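Long-range contacts in putative L-alanine-DL-glutamate epimerase (Burkholderia xenovorans LB400, PDB 3SN4), which probably acts as a metal-dependent racemase or epimerase of the mandelate racemase/muconate lactonizing enzyme family, and here holds 2-oxoglutarate in its pocket: residues I162-F167 / A201-L206; V244-Y249 / H263-C268; P317-G322 / M342-D347. All coordinates share one frame; numbering follows the deposited sequence.

Contact 1: I162-F167 / A201-L206; sequences IKTNIF and AHLEAL. With AKG (2-oxoglutaric acid), chain C.
Thr164 OG1 and His202 NE2 lie 2.8 Å apart in a hydrogen bond that either partner could donate, and this bond is the polar tie between strand 161-168 and helix 193-210. The two side chains approach from opposite directions: the hydroxyl leaves the strand, the imidazole leaves the helix. On the threonine the torsion sets OG1 anti to the backbone N (chi1 -168°), which turns the methyl CG2 toward the leucines of the helix. The far nitrogen of the imidazole, ND1, bonds to His169 NE2, so both ring nitrogens are engaged and the rotation of the ring is largely fixed.

Phe167 adds an aromatic partner. Its ring runs nearly parallel to that of His202, with planes 21° apart, but the two are offset so that little of one ring covers the other; the centroids of the Phe167 and His202 rings are 5.1 Å apart, and the nearest atoms are Phe167 CD2 and His202 CE1 at 3.4 Å.

The rest is aliphatic. Ile162 and Leu206 meet tip to tip, Ile162 CD1 lying 3.7 Å from Leu206 CG. Thr164 CG2 packs against Leu206 CD2 at 3.9 Å, while Leu203 CD2 also touches Thr164 CG2. Val147 and Ala151 of helix 144-156 cover Leu206 too.

Lys163 and Asn165 project from the other face of the strand. Lys163 NZ donates to the ligand carboxylate oxygen O2 at 2.7 Å and is also held by a salt bridge to Glu245 and a hydrogen bond with Tyr122 OH. A strand with one face packed on an outer helix, running nearly antiparallel to it, and the other lining the ligand pocket is the arrangement expected in a beta/alpha barrel, here the barrel domain of the enolase superfamily.

Contact 2: V244-Y249 / H263-C268; sequences VEIDSY and HPISSC. With MG (magnesium ion), chain B; NA (sodium ion), chain E.
Strands 243-245 and 265-267 run parallel, paired as Val244 with Ile265 and Glu245 with Ser266, and three backbone bonds join them: Val244 N to Pro264 O (2.8 Å), Ser266 N to Val244 O (3.0 Å) and Ile246 N to Ser266 O (2.9 Å).

Beyond the last regular pair a side chain takes over the ladder. Ser267 OG donates to Ile246 O from within the carbonyl plane; the modelled separation of these two atoms, 2.5 Å, is so short that its exact value is doubtful. One water extends the link, accepting from Ser248 N and donating to Ser267 OG at 2.7 Å.

The apolar face carries Val244 and Ile265, with Ile265 CD1 4.0 Å from Val244 CB. Val244 CG2 also rests against CB of His263, whose NE2 is bonded to Leu236 O, and Leu233 of helix 226-235 touches both residues.

The other face belongs to the metal. Glu245, with CG anti to its backbone N (chi1 -166°) and the chain extended beyond, carries its CB and CG past Ser266 OG and places OE1 2.1 Å from magnesium. Asp219, Glu269, the keto and carboxylate oxygens O5 and O2 of 2-oxoglutarate, and a water that also donates to Asp247 OD2 complete the shell. Further along, Tyr249 OH coordinates sodium at 2.9 Å together with Thr270 O, Pro78 O of a second subunit and two waters, so this loop also reaches a subunit interface.

Glu245 OE2 forms a salt bridge with Lys163 and accepts a hydrogen bond from Trp243 NE1. The chemistry thus implies a one-oxygen carboxylate ligand whose other oxygen is held by two donors, which together probably restrict its rotation.

Contact 3: P317-G322 / M342-D347; sequences PHNFYG and METDID. With AKG (2-oxoglutaric acid), chain C.
At the mouth of the barrel, where the loop after strand 314-317 passes strand 342-344, Asn319 and Glu343 carry the contact. Asn319 N donates almost straight (172°) to Glu343 OE1 at 3.0 Å, meeting it from above the carboxylate plane. In return Asn319 ND2 donates to Glu343 O at 2.9 Å, the acceptor lying close to the amide plane. Each bond joins a side chain to a backbone atom; Asn319 O and Glu343 N are buried with no partner in the model. Asn319 OD1 accepts from Asn329 ND2, and ND2 also bonds to Thr326 OG1, both on helix 323-335.

The His318 ring and the Glu343 carboxylate run alongside each other with their planes 24° apart, Glu343 OE1 at the ring edge, 3.3 Å from CD2 of His318. Glu343 OE2 bonds to Ser124 OG and comes within 2.6 Å of the ligand oxygen O1. Phe320 offers one ring face to the ligand, whose C3 stands 3.7 Å above its centre. Asp345, tied to His125 through OD1, uses OD2 to accept from a water that also donates to Tyr321 O.

His318 ND1 bonds to Asp292, a pairing that resembles the His-Asp dyad of mandelate racemase and is consistent with an enolase-superfamily active site.

In the fold
From the N terminus the chain first builds a three-stranded antiparallel sheet and a set of helices, then enters the barrel, where the contacts follow in series. None encloses or crosses another. Contact 1 closes residues 162 to 206 and fastens an inner strand to an outer helix. Contact 2 closes a beta-alpha-beta crossover through helix 251-259, joining neighbouring strands. Contact 3 spans helix 323-335 and ties the loop after strand 314-317 to strand 342-344. Their centres lie about 17 to 18 Å apart, yet all converge on the pocket: Lys163 of contact 1 reaches contact 2 firmly and contact 3 weakly, while contacts 2 and 3 remain about 5 Å apart at their nearest atoms.

Contact 1: I162-F167 / A201-L206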
loop_
_atom_site.group_PDB
_atom_site.type_symbol
_atom_site.label_atom_id
_atom_site.label_comp_id
_atom_site.label_asym_id
_atom_site.label_seq_id
_atom_site.Cartn_x
_atom_site.Cartn_y
_atom_site.Cartn_z
ATOM N N ILE A 162 26.141 29.103 -5.546
ATOM C CA ILE A 162 27.165 28.741 -4.567
ATOM C C ILE A 162 26.554 27.761 -3.549
ATOM O O ILE A 162 25.341 27.788 -3.319
ATOM C CB ILE A 162 27.744 29.993 -3.828
ATOM C CG1 ILE A 162 26.696 30.675 -2.959
ATOM C CG2 ILE A 162 28.353 30.988 -4.820
ATOM C CD1 ILE A 162 27.217 31.916 -2.259
ATOM N N LYS A 163 27.385 26.893 -2.971
ATOM C CA LYS A 163 26.921 25.945 -1.940
ATOM C C LYS A 163 27.753 26.038 -0.675
ATOM O O LYS A 163 28.985 25.942 -0.729
ATOM C CB LYS A 163 26.934 24.500 -2.442
ATOM C CG LYS A 163 26.143 23.560 -1.532
ATOM C CD LYS A 163 25.864 22.184 -2.136
ATOM C CE LYS A 163 27.077 21.239 -2.000
ATOM N NZ LYS A 163 26.933 20.005 -2.839
ATOM N N THR A 164 27.071 26.171 0.462
ATOM C CA THR A 164 27.709 26.234 1.772
ATOM C C THR A 164 27.241 25.081 2.641
ATOM O O THR A 164 26.377 24.282 2.237
ATOM C CB THR A 164 27.402 27.565 2.458
ATOM O OG1 THR A 164 28.258 27.740 3.600
ATOM C CG2 THR A 164 25.926 27.652 2.851
ATOM N N ASN A 165 27.833 24.983 3.822
ATOM C CA ASN A 165 27.534 23.918 4.786
ATOM C C ASN A 165 27.111 24.545 6.124
ATOM O O ASN A 165 26.519 25.605 6.105
ATOM C CB ASN A 165 28.728 22.979 4.921
ATOM C CG ASN A 165 29.143 22.401 3.602
ATOM O OD1 ASN A 165 29.821 23.068 2.806
ATOM N ND2 ASN A 165 28.761 21.147 3.352
ATOM N N ILE A 166 27.366 23.894 7.260
ATOM C CA ILE A 166 26.911 24.385 8.555
ATOM C C ILE A 166 28.122 24.845 9.354
ATOM O O ILE A 166 29.109 24.101 9.457
ATOM C CB ILE A 166 26.148 23.290 9.367
ATOM C CG1 ILE A 166 25.116 22.535 8.497
ATOM C CG2 ILE A 166 25.452 23.911 10.566
ATOM C CD1 ILE A 166 24.653 21.161 9.089
ATOM N N PHE A 167 28.025 26.052 9.918
ATOM C CA PHE A 167 29.121 26.703 10.661
ATOM C C PHE A 167 28.628 27.356 11.931
ATOM O O PHE A 167 27.517 27.887 11.963
ATOM C CB PHE A 167 29.815 27.759 9.789
ATOM C CG PHE A 167 30.431 27.171 8.567
ATOM C CD1 PHE A 167 31.673 26.586 8.632
ATOM C CD2 PHE A 167 29.744 27.139 7.378
ATOM C CE1 PHE A 167 32.226 26.006 7.522
ATOM C CE2 PHE A 167 30.288 26.551 6.273
ATOM C CZ PHE A 167 31.521 25.976 6.350
ATOM N N ALA A 201 22.322 33.100 10.639
ATOM C CA ALA A 201 23.273 34.241 10.550
ATOM C C ALA A 201 24.188 34.137 9.331
ATOM O O ALA A 201 24.439 35.126 8.614
ATOM C CB ALA A 201 24.115 34.332 11.819
ATOM N N HIS A 202 24.679 32.920 9.125
ATOM C CA HIS A 202 25.561 32.572 8.012
ATOM C C HIS A 202 24.907 32.825 6.653
ATOM O O HIS A 202 25.482 33.500 5.802
ATOM C CB HIS A 202 25.974 31.099 8.141
ATOM C CG HIS A 202 26.923 30.640 7.081
ATOM N ND1 HIS A 202 28.289 30.622 7.258
ATOM C CD2 HIS A 202 26.702 30.205 5.820
ATOM C CE1 HIS A 202 28.864 30.169 6.157
ATOM N NE2 HIS A 202 27.923 29.914 5.267
ATOM N N LEU A 203 23.711 32.280 6.461
ATOM C CA LEU A 203 22.989 32.424 5.199
ATOM C C LEU A 203 22.574 33.863 4.917
ATOM O O LEU A 203 22.616 34.324 3.785
ATOM C CB LEU A 203 21.759 31.510 5.171
ATOM C CG LEU A 203 22.081 29.999 5.083
ATOM C CD1 LEU A 203 20.850 29.184 5.319
ATOM C CD2 LEU A 203 22.680 29.646 3.728
ATOM N N GLU A 204 22.187 34.582 5.948
ATOM C CA GLU A 204 21.862 35.998 5.777
ATOM C C GLU A 204 23.063 36.787 5.262
ATOM O O GLU A 204 22.922 37.593 4.340
ATOM C CB GLU A 204 21.337 36.574 7.077
ATOM C CG GLU A 204 19.896 36.147 7.346
ATOM C CD GLU A 204 19.377 36.645 8.688
ATOM O OE1 GLU A 204 20.169 37.287 9.428
ATOM O OE2 GLU A 204 18.174 36.394 8.995
ATOM N N ALA A 205 24.237 36.525 5.836
ATOM C CA ALA A 205 25.503 37.134 5.384
ATOM C C ALA A 205 25.860 36.705 3.954
ATOM O O ALA A 205 26.301 37.523 3.127
ATOM C CB ALA A 205 26.639 36.759 6.340
ATOM N N LEU A 206 25.689 35.420 3.666
ATOM C CA LEU A 206 25.975 34.911 2.333
ATOM C C LEU A 206 25.035 35.547 1.299
ATOM O O LEU A 206 25.472 35.978 0.224
ATOM C CB LEU A 206 25.860 33.382 2.321
ATOM C CG LEU A 206 26.647 32.607 1.283
ATOM C CD1 LEU A 206 28.138 32.693 1.570
ATOM C CD2 LEU A 206 26.156 31.165 1.278
HETATM C C1 AKG C . 29.396 17.504 -1.559
HETATM O O1 AKG C . 30.371 17.803 -2.307
HETATM O O2 AKG C . 28.210 17.829 -1.882
HETATM C C2 AKG C . 29.615 16.736 -0.303
HETATM O O5 AKG C . 28.700 16.585 0.503
HETATM C C3 AKG C . 30.910 16.032 0.029
HETATM C C4 AKG C . 31.936 16.736 0.936
HETATM C C5 AKG C . 31.548 17.303 2.291
HETATM O O3 AKG C . 30.910 18.384 2.298
HETATM O O4 AKG C . 31.927 16.717 3.348
#

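Contact 2: V244-Y249 / H263-C268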
loop_
_atom_site.group_PDB
_atom_site.type_symbol
_atom_site.label_atom_id
_atom_site.label_comp_id
_atom_site.label_asym_id
_atom_site.label_seq_id
_atom_site.Cartn_x
_atom_site.Cartn_y
_atom_site.Cartn_z
ATOM N N VAL A 244 18.265 22.125 -0.700
ATOM C CA VAL A 244 18.840 21.685 0.561
ATOM C C VAL A 244 19.186 20.212 0.406
ATOM O O VAL A 244 18.341 19.390 0.041
ATOM C CB VAL A 244 17.902 21.868 1.737
ATOM C CG1 VAL A 244 18.594 21.465 3.050
ATOM C CG2 VAL A 244 17.401 23.323 1.840
ATOM N N GLU A 245 20.447 19.910 0.670
ATOM C CA GLU A 245 21.029 18.621 0.416
ATOM C C GLU A 245 21.114 17.878 1.724
ATOM O O GLU A 245 21.625 18.399 2.724
ATOM C CB GLU A 245 22.406 18.831 -0.184
ATOM C CG GLU A 245 23.078 17.627 -0.834
ATOM C CD GLU A 245 24.307 18.068 -1.648
ATOM O OE1 GLU A 245 25.245 17.281 -1.761
ATOM O OE2 GLU A 245 24.343 19.210 -2.158
ATOM N N ILE A 246 20.603 16.652 1.717
ATOM C CA ILE A 246 20.472 15.850 2.938
ATOM C C ILE A 246 20.817 14.421 2.555
ATOM O O ILE A 246 20.163 13.825 1.692
ATOM C CB ILE A 246 19.040 15.900 3.483
ATOM C CG1 ILE A 246 18.697 17.304 3.999
ATOM C CG2 ILE A 246 18.819 14.869 4.633
ATOM C CD1 ILE A 246 17.198 17.501 4.313
ATOM N N ASP A 247 21.833 13.863 3.185
ATOM C CA ASP A 247 22.125 12.451 3.013
ATOM C C ASP A 247 21.491 11.603 4.105
ATOM O O ASP A 247 21.545 11.962 5.291
ATOM C CB ASP A 247 23.615 12.218 2.990
ATOM C CG ASP A 247 24.284 12.942 1.864
ATOM O OD1 ASP A 247 23.890 12.747 0.685
ATOM O OD2 ASP A 247 25.207 13.703 2.183
ATOM N N SER A 248 20.923 10.473 3.705
ATOM C CA SER A 248 20.126 9.636 4.597
ATOM C C SER A 248 20.093 8.236 4.076
ATOM O O SER A 248 19.999 8.028 2.856
ATOM C CB SER A 248 18.674 10.142 4.697
ATOM O OG SER A 248 17.918 9.264 5.530
ATOM N N TYR A 249 20.168 7.274 4.989
ATOM C CA TYR A 249 19.933 5.868 4.653
ATOM C C TYR A 249 18.530 5.433 5.020
ATOM O O TYR A 249 18.249 4.233 5.125
ATOM C CB TYR A 249 20.976 4.993 5.291
ATOM C CG TYR A 249 22.348 5.276 4.743
ATOM C CD1 TYR A 249 22.575 5.277 3.366
ATOM C CD2 TYR A 249 23.407 5.575 5.585
ATOM C CE1 TYR A 249 23.841 5.547 2.855
ATOM C CE2 TYR A 249 24.689 5.832 5.078
ATOM C CZ TYR A 249 24.891 5.832 3.722
ATOM O OH TYR A 249 26.157 6.074 3.222
ATOM N N HIS A 263 11.579 23.952 0.282
ATOM C CA HIS A 263 12.700 23.995 -0.617
ATOM C C HIS A 263 12.919 22.665 -1.327
ATOM O O HIS A 263 12.669 21.599 -0.770
ATOM C CB HIS A 263 13.976 24.309 0.176
ATOM C CG HIS A 263 13.839 25.479 1.092
ATOM N ND1 HIS A 263 13.516 26.740 0.638
ATOM C CD2 HIS A 263 13.945 25.577 2.439
ATOM C CE1 HIS A 263 13.447 27.565 1.665
ATOM N NE2 HIS A 263 13.703 26.888 2.767
ATOM N N PRO A 264 13.462 22.724 -2.541
ATOM C CA PRO A 264 13.843 21.502 -3.211
ATOM C C PRO A 264 14.893 20.729 -2.407
ATOM O O PRO A 264 15.811 21.309 -1.808
ATOM C CB PRO A 264 14.416 21.989 -4.556
ATOM C CG PRO A 264 13.949 23.430 -4.679
ATOM C CD PRO A 264 13.842 23.930 -3.314
ATOM N N ILE A 265 14.733 19.415 -2.387
ATOM C CA ILE A 265 15.610 18.545 -1.638
ATOM C C ILE A 265 16.438 17.701 -2.594
ATOM O O ILE A 265 15.897 17.045 -3.509
ATOM C CB ILE A 265 14.799 17.624 -0.706
ATOM C CG1 ILE A 265 14.009 18.441 0.329
ATOM C CG2 ILE A 265 15.685 16.557 -0.063
ATOM C CD1 ILE A 265 14.828 19.373 1.253
ATOM N N SER A 266 17.752 17.701 -2.375
ATOM C CA SER A 266 18.638 16.799 -3.068
ATOM C C SER A 266 19.294 15.792 -2.115
ATOM O O SER A 266 19.460 16.042 -0.920
ATOM C CB SER A 266 19.707 17.605 -3.812
ATOM O OG SER A 266 20.541 18.305 -2.926
ATOM N N SER A 267 19.679 14.652 -2.661
ATOM C CA SER A 267 20.336 13.598 -1.878
ATOM C C SER A 267 20.944 12.596 -2.846
ATOM O O SER A 267 20.935 12.822 -4.051
ATOM C CB SER A 267 19.317 12.878 -0.965
ATOM O OG SER A 267 19.945 11.998 -0.020
ATOM N N CYS A 268 21.456 11.497 -2.274
ATOM C CA CYS A 268 21.897 10.283 -2.976
ATOM C C CYS A 268 23.377 10.198 -3.366
ATOM O O CYS A 268 23.756 9.224 -4.007
ATOM C CB CYS A 268 21.079 10.015 -4.216
ATOM S SG CYS A 268 19.271 10.056 -3.955
HETATM MG MG MG B . 26.801 16.812 -0.425
HETATM NA NA NA E . 26.623 4.488 0.854
HETATM O O HOH W 1 25.650 15.881 0.981
HETATM O O HOH W 2 20.906 9.549 0.704
HETATM O O HOH W 3 28.048 2.455 0.867
HETATM O O HOH W 4 24.610 2.941 0.422
#

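Contact 3: P317-G322 / M342-D347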
loop_
_atom_site.group_PDB
_atom_site.type_symbol
_atom_site.label_atom_id
_atom_site.label_comp_id
_atom_site.label_asym_id
_atom_site.label_seq_id
_atom_site.Cartn_x
_atom_site.Cartn_y
_atom_site.Cartn_z
ATOM N N PRO A 317 26.022 15.631 -10.936
ATOM C CA PRO A 317 27.224 14.910 -10.499
ATOM C C PRO A 317 27.805 15.430 -9.199
ATOM O O PRO A 317 27.821 16.667 -8.937
ATOM C CB PRO A 317 28.232 15.140 -11.629
ATOM C CG PRO A 317 27.697 16.174 -12.456
ATOM C CD PRO A 317 26.266 16.452 -12.130
ATOM N N HIS A 318 28.287 14.486 -8.404
ATOM C CA HIS A 318 29.055 14.777 -7.207
ATOM C C HIS A 318 30.500 14.979 -7.613
ATOM O O HIS A 318 31.142 14.053 -8.108
ATOM C CB HIS A 318 28.959 13.586 -6.271
ATOM C CG HIS A 318 29.411 13.867 -4.886
ATOM N ND1 HIS A 318 29.829 12.868 -4.034
ATOM C CD2 HIS A 318 29.541 15.034 -4.207
ATOM C CE1 HIS A 318 30.161 13.406 -2.872
ATOM N NE2 HIS A 318 30.007 14.720 -2.955
ATOM N N ASN A 319 31.011 16.185 -7.400
ATOM C CA ASN A 319 32.320 16.553 -7.908
ATOM C C ASN A 319 33.007 17.496 -6.949
ATOM O O ASN A 319 32.741 18.709 -6.970
ATOM C CB ASN A 319 32.146 17.234 -9.266
ATOM C CG ASN A 319 33.446 17.520 -9.944
ATOM O OD1 ASN A 319 34.283 16.622 -10.101
ATOM N ND2 ASN A 319 33.633 18.774 -10.363
ATOM N N PHE A 320 33.866 16.941 -6.090
ATOM C CA PHE A 320 34.597 17.755 -5.126
ATOM C C PHE A 320 36.034 17.281 -4.906
ATOM O O PHE A 320 36.583 17.373 -3.785
ATOM C CB PHE A 320 33.828 17.880 -3.793
ATOM C CG PHE A 320 33.900 16.657 -2.896
ATOM C CD1 PHE A 320 34.530 16.728 -1.658
ATOM C CD2 PHE A 320 33.312 15.455 -3.267
ATOM C CE1 PHE A 320 34.607 15.599 -0.819
ATOM C CE2 PHE A 320 33.384 14.329 -2.421
ATOM C CZ PHE A 320 34.027 14.413 -1.202
ATOM N N TYR A 321 36.649 16.818 -5.986
ATOM C CA TYR A 321 38.014 16.351 -5.925
ATOM C C TYR A 321 38.938 17.209 -6.833
ATOM O O TYR A 321 38.853 18.440 -6.804
ATOM C CB TYR A 321 38.028 14.865 -6.285
ATOM C CG TYR A 321 36.895 14.040 -5.704
ATOM C CD1 TYR A 321 37.044 13.336 -4.506
ATOM C CD2 TYR A 321 35.681 13.920 -6.391
ATOM C CE1 TYR A 321 35.975 12.539 -3.977
ATOM C CE2 TYR A 321 34.615 13.127 -5.892
ATOM C CZ TYR A 321 34.775 12.431 -4.683
ATOM O OH TYR A 321 33.718 11.663 -4.191
ATOM N N GLY A 322 39.818 16.573 -7.606
ATOM C CA GLY A 322 40.779 17.283 -8.480
ATOM C C GLY A 322 40.334 17.398 -9.936
ATOM O O GLY A 322 39.252 16.973 -10.293
HETATM N N MSE A 342 26.004 21.238 -12.521
HETATM C CA MSE A 342 27.223 20.539 -12.117
HETATM C C MSE A 342 27.936 21.203 -10.960
HETATM O O MSE A 342 28.104 22.427 -10.917
HETATM C CB MSE A 342 28.230 20.415 -13.251
HETATM C CG MSE A 342 29.477 19.562 -12.803
HETATM SE SE MSE A 342 30.273 18.927 -14.310
HETATM C CE MSE A 342 32.105 18.706 -13.571
ATOM N N GLU A 343 28.376 20.364 -10.030
ATOM C CA GLU A 343 29.146 20.818 -8.875
ATOM C C GLU A 343 30.586 21.019 -9.290
ATOM O O GLU A 343 31.155 20.225 -10.027
ATOM C CB GLU A 343 29.129 19.769 -7.779
ATOM C CG GLU A 343 29.902 20.156 -6.526
ATOM C CD GLU A 343 29.760 19.159 -5.390
ATOM O OE1 GLU A 343 29.439 17.971 -5.652
ATOM O OE2 GLU A 343 29.957 19.585 -4.224
ATOM N N THR A 344 31.186 22.062 -8.770
ATOM C CA THR A 344 32.615 22.195 -8.909
ATOM C C THR A 344 33.203 23.031 -7.786
ATOM O O THR A 344 32.582 23.977 -7.351
ATOM C CB THR A 344 32.970 22.783 -10.269
ATOM O OG1 THR A 344 34.315 22.408 -10.560
ATOM C CG2 THR A 344 32.817 24.306 -10.293
ATOM N N ASP A 345 34.403 22.667 -7.339
ATOM C CA ASP A 345 35.143 23.456 -6.351
ATOM C C ASP A 345 36.012 24.473 -7.081
ATOM O O ASP A 345 36.951 24.131 -7.798
ATOM C CB ASP A 345 35.993 22.568 -5.452
ATOM C CG ASP A 345 35.161 21.717 -4.465
ATOM O OD1 ASP A 345 34.074 22.148 -3.985
ATOM O OD2 ASP A 345 35.643 20.608 -4.117
ATOM N N ILE A 346 35.708 25.741 -6.908
ATOM C CA ILE A 346 36.441 26.758 -7.628
ATOM C C ILE A 346 37.726 27.109 -6.876
ATOM O O ILE A 346 38.724 27.492 -7.488
ATOM C CB ILE A 346 35.520 27.967 -7.938
ATOM C CG1 ILE A 346 34.395 27.501 -8.896
ATOM C CG2 ILE A 346 36.305 29.158 -8.565
ATOM C CD1 ILE A 346 34.888 27.194 -10.301
ATOM N N ASP A 347 37.717 26.946 -5.552
ATOM C CA ASP A 347 38.940 27.107 -4.765
ATOM C C ASP A 347 39.848 25.952 -5.167
ATOM O O ASP A 347 39.405 24.812 -5.189
ATOM C CB ASP A 347 38.678 27.026 -3.261
ATOM C CG ASP A 347 37.783 28.140 -2.761
ATOM O OD1 ASP A 347 38.278 29.289 -2.675
ATOM O OD2 ASP A 347 36.590 27.853 -2.459
HETATM C C1 AKG C . 29.396 17.504 -1.559
HETATM O O1 AKG C . 30.371 17.803 -2.307
HETATM O O2 AKG C . 28.210 17.829 -1.882
HETATM C C2 AKG C . 29.615 16.736 -0.303
HETATM O O5 AKG C . 28.700 16.585 0.503
HETATM C C3 AKG C . 30.910 16.032 0.029
HETATM C C4 AKG C . 31.936 16.736 0.936
HETATM C C5 AKG C . 31.548 17.303 2.291
HETATM O O3 AKG C . 30.910 18.384 2.298
HETATM O O4 AKG C . 31.927 16.717 3.348
HETATM O O HOH W 5 38.261 20.092 -4.923
#